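Local coordinates for surface protein SPB1 (Streptococcus agalactiae, PDB 4UZG) that forms the repeating backbone subunit of the group B streptococcus 2b pilus, probably joined into a fibre by sortase, at residues K34-M44 with N90-N101. Sequence-based numbering, arbitrary orientation.
Sequences KVYQYVIKDTM and NFTITIPWAATN
Lys34 and Thr100 meet beyond the ends of two paired strands, and the lysine illustrates how one long side chain can touch several residues of the segment that follows strand 90-96, atom by atom. Its CB and CG run past the carbonyl oxygen of Asn101, which CD approaches to 3.8 Å; CE touches both Thr100 O and Ala98 CB; and NZ donates to Thr100 O at 3.0 Å, coming from above the carbonyl plane, and weakly to Thr100 OG1, whose hydroxyl also bonds Asp114. The fully extended chain, with CG anti to the backbone N (chi1 170°), provides this reach, and NZ also forms salt bridges with Asp113 and Asp114. A water spans Lys34 O and Asn101 O. Nearby, Asn101 CB lies over one face of the Tyr36 ring in a CH-pi contact.

Strands 37-43 and 90-96 run antiparallel as neighbours within a larger mixed sheet, strand 146-153 flanking the first on its other edge. Ile40 and Ile93 form a hydrogen-bonded pair, each N-H binding the other's carbonyl oxygen. On the buried face, which packs against strands 16-26 and 121-131 in a manner consistent with a beta sandwich, Ile40 CD1 reaches Ile95 CD1 at 3.7 Å. Farther along this face Tyr38 turns its edge onto the face of Trp97, a T-shaped pair with planes at 81° and Tyr38 CE2 over the indole, while the Tyr38 hydroxyl is hydrogen-bonded to Val27 O. Toward the opposite end Asp42 CB sits 3.6 Å from the Phe91 ring centroid, over its face, and Asn90 OD1 accepts the Met44 N-H at 2.9 Å.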
ATOM      1  N   LYS A  34       0.817 -21.659  32.199  1.00 12.60           N
ATOM      2  CA  LYS A  34       0.351 -20.311  32.440  1.00 10.98           C
ATOM      3  C   LYS A  34       0.911 -19.384  31.358  1.00 10.32           C
ATOM      4  O   LYS A  34       2.114 -19.439  31.055  1.00 11.22           O
ATOM      5  CB  LYS A  34       0.867 -19.881  33.807  1.00 11.77           C
ATOM      6  CG  LYS A  34       0.691 -18.448  34.134  1.00 12.95           C
ATOM      7  CD  LYS A  34       1.100 -18.162  35.553  1.00 14.79           C
ATOM      8  CE  LYS A  34       0.873 -16.719  35.909  1.00 14.45           C
ATOM      9  NZ  LYS A  34       1.280 -16.394  37.300  1.00 15.68           N
ATOM     10  N   VAL A  35       0.050 -18.540  30.782  1.00  8.92           N
ATOM     11  CA  VAL A  35       0.501 -17.526  29.839  1.00  8.66           C
ATOM     12  C   VAL A  35       0.863 -16.262  30.600  1.00  8.68           C
ATOM     13  O   VAL A  35       0.017 -15.638  31.254  1.00 10.36           O
ATOM     14  CB  VAL A  35      -0.565 -17.208  28.784  1.00  9.99           C
ATOM     15  CG1 VAL A  35      -0.064 -16.098  27.860  1.00 10.28           C
ATOM     16  CG2 VAL A  35      -0.899 -18.464  27.985  1.00 10.96           C
ATOM     17  N   TYR A  36       2.122 -15.866  30.475  1.00  8.40           N
ATOM     18  CA  TYR A  36       2.608 -14.653  31.136  1.00  8.43           C
ATOM     19  C   TYR A  36       2.902 -13.512  30.147  1.00  8.03           C
ATOM     20  O   TYR A  36       3.148 -12.386  30.587  1.00  8.67           O
ATOM     21  CB  TYR A  36       3.827 -14.942  32.028  1.00  9.91           C
ATOM     22  CG  TYR A  36       4.973 -15.560  31.279  1.00 10.16           C
ATOM     23  CD1 TYR A  36       5.860 -14.771  30.571  1.00 10.50           C
ATOM     24  CD2 TYR A  36       5.141 -16.941  31.237  1.00 11.47           C
ATOM     25  CE1 TYR A  36       6.909 -15.340  29.876  1.00 12.46           C
ATOM     26  CE2 TYR A  36       6.194 -17.518  30.549  1.00 12.47           C
ATOM     27  CZ  TYR A  36       7.052 -16.704  29.847  1.00 12.75           C
ATOM     28  OH  TYR A  36       8.111 -17.220  29.130  1.00 15.81           O
ATOM     29  N   GLN A  37       2.848 -13.771  28.838  1.00  7.59           N
ATOM     30  CA  GLN A  37       2.976 -12.709  27.845  1.00  7.95           C
ATOM     31  C   GLN A  37       2.454 -13.178  26.514  1.00  7.11           C
ATOM     32  O   GLN A  37       2.402 -14.378  26.259  1.00  7.46           O
ATOM     33  CB  GLN A  37       4.438 -12.273  27.696  1.00  8.03           C
ATOM     34  CG  GLN A  37       5.340 -13.348  27.132  1.00  8.15           C
ATOM     35  CD  GLN A  37       6.797 -12.944  27.090  1.00  8.82           C
ATOM     36  OE1 GLN A  37       7.230 -12.056  27.827  1.00 10.82           O
ATOM     37  NE2 GLN A  37       7.563 -13.612  26.254  1.00  9.48           N
ATOM     38  N   TYR A  38       2.105 -12.213  25.668  1.00  6.44           N
ATOM     39  CA  TYR A  38       1.937 -12.444  24.234  1.00  7.05           C
ATOM     40  C   TYR A  38       2.952 -11.584  23.502  1.00  6.58           C
ATOM     41  O   TYR A  38       3.142 -10.418  23.844  1.00  8.13           O
ATOM     42  CB  TYR A  38       0.495 -12.128  23.749  1.00  6.97           C
ATOM     43  CG  TYR A  38      -0.467 -13.206  24.128  1.00  6.55           C
ATOM     44  CD1 TYR A  38      -0.633 -14.328  23.334  1.00  7.00           C
ATOM     45  CD2 TYR A  38      -1.180 -13.133  25.316  1.00  7.29           C
ATOM     46  CE1 TYR A  38      -1.477 -15.357  23.727  1.00  7.51           C
ATOM     47  CE2 TYR A  38      -2.034 -14.146  25.701  1.00  7.58           C
ATOM     48  CZ  TYR A  38      -2.159 -15.275  24.932  1.00  7.56           C
ATOM     49  OH  TYR A  38      -2.980 -16.315  25.313  1.00  9.31           O
ATOM     50  N   VAL A  39       3.574 -12.155  22.481  1.00  6.91           N
ATOM     51  CA  VAL A  39       4.596 -11.465  21.691  1.00  6.99           C
ATOM     52  C   VAL A  39       4.114 -11.336  20.254  1.00  6.76           C
ATOM     53  O   VAL A  39       3.808 -12.343  19.596  1.00  7.44           O
ATOM     54  CB  VAL A  39       5.915 -12.241  21.717  1.00  7.96           C
ATOM     55  CG1 VAL A  39       6.974 -11.468  20.945  1.00  9.54           C
ATOM     56  CG2 VAL A  39       6.376 -12.524  23.152  1.00  9.14           C
ATOM     57  N   ILE A  40       4.049 -10.096  19.767  1.00  6.86           N
ATOM     58  CA  ILE A  40       3.646  -9.782  18.404  1.00  7.16           C
ATOM     59  C   ILE A  40       4.895  -9.317  17.666  1.00  7.22           C
ATOM     60  O   ILE A  40       5.496  -8.307  18.022  1.00  9.12           O
ATOM     61  CB  ILE A  40       2.593  -8.655  18.398  1.00  7.72           C
ATOM     62  CG1 ILE A  40       1.352  -9.080  19.190  1.00 10.30           C
ATOM     63  CG2 ILE A  40       2.236  -8.270  16.961  1.00  9.11           C
ATOM     64  CD1 ILE A  40       1.284  -8.504  20.599  1.00 14.54           C
ATOM     65  N   LYS A  41       5.282 -10.063  16.636  1.00  6.90           N
ATOM     66  CA  LYS A  41       6.466  -9.737  15.843  1.00  7.19           C
ATOM     67  C   LYS A  41       6.041  -9.455  14.425  1.00  7.39           C
ATOM     68  O   LYS A  41       5.345 -10.259  13.821  1.00 10.10           O
ATOM     69  CB  LYS A  41       7.452 -10.898  15.829  1.00  8.39           C
ATOM     70  CG  LYS A  41       8.225 -11.050  17.093  1.00 13.62           C
ATOM     71  CD  LYS A  41       9.253 -12.166  17.020  1.00 17.69           C
ATOM     72  CE  LYS A  41      10.006 -12.305  18.341  1.00 21.11           C
ATOM     73  NZ  LYS A  41      11.075 -13.342  18.241  1.00 24.44           N
ATOM     74  N   ASP A  42       6.459  -8.322  13.872  1.00  6.95           N
ATOM     75  CA  ASP A  42       6.026  -7.921  12.521  1.00  7.12           C
ATOM     76  C   ASP A  42       7.256  -7.641  11.690  1.00  7.12           C
ATOM     77  O   ASP A  42       8.067  -6.764  12.028  1.00  8.75           O
ATOM     78  CB  ASP A  42       5.157  -6.678  12.648  1.00  7.84           C
ATOM     79  CG  ASP A  42       4.457  -6.307  11.370  1.00  8.47           C
ATOM     80  OD1 ASP A  42       5.013  -6.450  10.277  1.00 12.52           O
ATOM     81  OD2 ASP A  42       3.309  -5.783  11.460  1.00 10.90           O
ATOM     82  N   THR A  43       7.416  -8.424  10.623  1.00  6.93           N
ATOM     83  CA  THR A  43       8.496  -8.216   9.672  1.00  8.00           C
ATOM     84  C   THR A  43       7.877  -7.520   8.449  1.00  6.65           C
ATOM     85  O   THR A  43       7.078  -8.110   7.725  1.00  7.25           O
ATOM     86  CB  THR A  43       9.146  -9.533   9.255  1.00  9.63           C
ATOM     87  OG1 THR A  43       9.594 -10.230  10.416  1.00 11.61           O
ATOM     88  CG2 THR A  43      10.330  -9.286   8.309  1.00 11.60           C
ATOM     89  N   MET A  44       8.244  -6.259   8.274  1.00  6.74           N
ATOM     90  CA  MET A  44       7.737  -5.423   7.195  1.00  6.76           C
ATOM     91  C   MET A  44       8.536  -5.670   5.927  1.00  7.43           C
ATOM     92  O   MET A  44       9.644  -6.206   5.971  1.00  8.13           O
ATOM     93  CB  MET A  44       7.857  -3.971   7.632  1.00  6.60           C
ATOM     94  CG  MET A  44       6.798  -3.548   8.630  1.00  7.14           C
ATOM     95  SD  MET A  44       5.165  -3.366   7.855  1.00  7.30           S
ATOM     96  CE  MET A  44       5.318  -1.738   7.138  1.00  8.12           C
ATOM     97  N   ASN A  90      11.162  -2.958  11.288  1.00  6.91           N
ATOM     98  CA  ASN A  90      10.331  -3.989  11.892  1.00  7.05           C
ATOM     99  C   ASN A  90       9.995  -3.615  13.334  1.00  7.05           C
ATOM    100  O   ASN A  90      10.589  -2.683  13.903  1.00  8.04           O
ATOM    101  CB  ASN A  90      11.060  -5.326  11.863  1.00  7.66           C
ATOM    102  CG  ASN A  90      11.481  -5.733  10.475  1.00  8.25           C
ATOM    103  OD1 ASN A  90      10.737  -5.555   9.520  1.00  8.65           O
ATOM    104  ND2 ASN A  90      12.680  -6.295  10.352  1.00 10.94           N
ATOM    105  N   PHE A  91       9.099  -4.374  13.973  1.00  7.00           N
ATOM    106  CA  PHE A  91       8.834  -4.160  15.384  1.00  6.48           C
ATOM    107  C   PHE A  91       8.427  -5.452  16.074  1.00  6.63           C
ATOM    108  O   PHE A  91       7.916  -6.382  15.445  1.00  7.44           O
ATOM    109  CB  PHE A  91       7.789  -3.067  15.618  1.00  7.24           C
ATOM    110  CG  PHE A  91       6.384  -3.410  15.167  1.00  7.04           C
ATOM    111  CD1 PHE A  91       5.525  -4.096  15.992  1.00  7.64           C
ATOM    112  CD2 PHE A  91       5.934  -3.030  13.902  1.00  7.32           C
ATOM    113  CE1 PHE A  91       4.241  -4.393  15.596  1.00  7.97           C
ATOM    114  CE2 PHE A  91       4.638  -3.316  13.488  1.00  7.43           C
ATOM    115  CZ  PHE A  91       3.782  -4.004  14.332  1.00  7.54           C
ATOM    116  N   THR A  92       8.633  -5.456  17.390  1.00  6.35           N
ATOM    117  CA  THR A  92       8.151  -6.481  18.283  1.00  6.91           C
ATOM    118  C   THR A  92       7.489  -5.806  19.469  1.00  7.14           C
ATOM    119  O   THR A  92       8.092  -4.954  20.115  1.00  8.25           O
ATOM    120  CB  THR A  92       9.317  -7.361  18.801  1.00  8.66           C
ATOM    121  OG1 THR A  92       9.988  -7.948  17.693  1.00 10.54           O
ATOM    122  CG2 THR A  92       8.807  -8.439  19.740  1.00 10.31           C
ATOM    123  N   ILE A  93       6.255  -6.216  19.753  1.00  7.01           N
ATOM    124  CA  ILE A  93       5.497  -5.749  20.897  1.00  6.79           C
ATOM    125  C   ILE A  93       5.282  -6.925  21.841  1.00  7.52           C
ATOM    126  O   ILE A  93       4.812  -7.974  21.420  1.00  8.06           O
ATOM    127  CB  ILE A  93       4.154  -5.134  20.448  1.00  7.40           C
ATOM    128  CG1 ILE A  93       4.414  -3.752  19.849  1.00  8.07           C
ATOM    129  CG2 ILE A  93       3.154  -5.036  21.617  1.00  8.94           C
ATOM    130  CD1 ILE A  93       3.246  -3.143  19.127  1.00 10.23           C
ATOM    131  N   THR A  94       5.631  -6.749  23.112  1.00  7.17           N
ATOM    132  CA  THR A  94       5.454  -7.794  24.116  1.00  7.72           C
ATOM    133  C   THR A  94       4.456  -7.275  25.133  1.00  7.90           C
ATOM    134  O   THR A  94       4.670  -6.236  25.740  1.00  9.82           O
ATOM    135  CB  THR A  94       6.783  -8.136  24.784  1.00  9.43           C
ATOM    136  OG1 THR A  94       7.708  -8.546  23.779  1.00 10.90           O
ATOM    137  CG2 THR A  94       6.624  -9.248  25.792  1.00 11.14           C
ATOM    138  N   ILE A  95       3.360  -8.012  25.306  1.00  7.13           N
ATOM    139  CA  ILE A  95       2.295  -7.612  26.216  1.00  7.12           C
ATOM    140  C   ILE A  95       2.365  -8.534  27.452  1.00  7.61           C
ATOM    141  O   ILE A  95       2.063  -9.719  27.367  1.00  7.50           O
ATOM    142  CB  ILE A  95       0.912  -7.740  25.563  1.00  7.41           C
ATOM    143  CG1 ILE A  95       0.839  -6.889  24.287  1.00  8.22           C
ATOM    144  CG2 ILE A  95      -0.174  -7.347  26.563  1.00  8.38           C
ATOM    145  CD1 ILE A  95      -0.453  -7.047  23.503  1.00  9.17           C
ATOM    146  N   PRO A  96       2.772  -8.000  28.609  1.00  7.73           N
ATOM    147  CA  PRO A  96       2.755  -8.839  29.813  1.00  8.47           C
ATOM    148  C   PRO A  96       1.308  -9.208  30.161  1.00  7.47           C
ATOM    149  O   PRO A  96       0.397  -8.391  30.034  1.00  8.28           O
ATOM    150  CB  PRO A  96       3.418  -7.953  30.882  1.00 10.67           C
ATOM    151  CG  PRO A  96       3.193  -6.577  30.429  1.00 11.84           C
ATOM    152  CD  PRO A  96       3.242  -6.638  28.909  1.00  9.37           C
ATOM    153  N   TRP A  97       1.127 -10.439  30.620  1.00  7.67           N
ATOM    154  CA  TRP A  97      -0.205 -11.014  30.785  1.00  7.52           C
ATOM    155  C   TRP A  97      -0.494 -11.385  32.236  1.00  8.44           C
ATOM    156  O   TRP A  97      -1.648 -11.619  32.604  1.00  8.85           O
ATOM    157  CB  TRP A  97      -0.331 -12.259  29.888  1.00  7.78           C
ATOM    158  CG  TRP A  97      -1.714 -12.511  29.387  1.00  6.99           C
ATOM    159  CD1 TRP A  97      -2.522 -13.563  29.699  1.00  7.48           C
ATOM    160  CD2 TRP A  97      -2.448 -11.703  28.459  1.00  6.64           C
ATOM    161  NE1 TRP A  97      -3.706 -13.458  29.032  1.00  7.99           N
ATOM    162  CE2 TRP A  97      -3.691 -12.326  28.270  1.00  7.41           C
ATOM    163  CE3 TRP A  97      -2.160 -10.533  27.763  1.00  7.32           C
ATOM    164  CZ2 TRP A  97      -4.659 -11.810  27.410  1.00  8.66           C
ATOM    165  CZ3 TRP A  97      -3.126 -10.010  26.918  1.00  7.88           C
ATOM    166  CH2 TRP A  97      -4.353 -10.651  26.744  1.00  9.10           C
ATOM    167  N   ALA A  98       0.552 -11.453  33.054  1.00  9.02           N
ATOM    168  CA  ALA A  98       0.409 -11.825  34.457  1.00 10.33           C
ATOM    169  C   ALA A  98       1.576 -11.217  35.207  1.00 11.60           C
ATOM    170  O   ALA A  98       2.616 -10.910  34.616  1.00 12.65           O
ATOM    171  CB  ALA A  98       0.389 -13.364  34.631  1.00 11.01           C
ATOM    172  N   ALA A  99       1.429 -11.080  36.524  1.00 12.85           N
ATOM    173  CA  ALA A  99       2.455 -10.454  37.346  1.00 15.54           C
ATOM    174  C   ALA A  99       3.705 -11.312  37.476  1.00 16.65           C
ATOM    175  O   ALA A  99       4.783 -10.777  37.723  1.00 19.26           O
ATOM    176  CB  ALA A  99       1.909 -10.121  38.735  1.00 17.26           C
ATOM    177  N   THR A 100       3.558 -12.631  37.366  1.00 16.78           N
ATOM    178  CA  THR A 100       4.689 -13.574  37.449  1.00 18.17           C
ATOM    179  C   THR A 100       4.512 -14.688  36.418  1.00 18.08           C
ATOM    180  O   THR A 100       3.420 -14.855  35.871  1.00 17.62           O
ATOM    181  CB  THR A 100       4.806 -14.231  38.834  1.00 19.63           C
ATOM    182  OG1 THR A 100       3.656 -15.047  39.082  1.00 20.24           O
ATOM    183  CG2 THR A 100       4.944 -13.187  39.922  1.00 20.12           C
ATOM    184  N   ASN A 101       5.562 -15.475  36.171  1.00 20.29           N
ATOM    185  CA  ASN A 101       5.527 -16.461  35.074  1.00 23.86           C
ATOM    186  C   ASN A 101       5.025 -17.866  35.400  1.00 26.71           C
ATOM    187  O   ASN A 101       4.708 -18.633  34.485  1.00 27.83           O
ATOM    188  CB  ASN A 101       6.893 -16.602  34.427  1.00 26.14           C
ATOM    189  CG  ASN A 101       7.465 -15.284  34.004  1.00 28.71           C
ATOM    190  OD1 ASN A 101       6.737 -14.315  33.823  1.00 29.53           O
ATOM    191  ND2 ASN A 101       8.790 -15.222  33.886  1.00 31.76           N
TER
HETATM  192  O   HOH W   1       4.363 -20.353  32.358  1.00 21.16           O
HETATM  193  O   HOH W   2      11.624  -4.424   7.109  1.00 10.71           O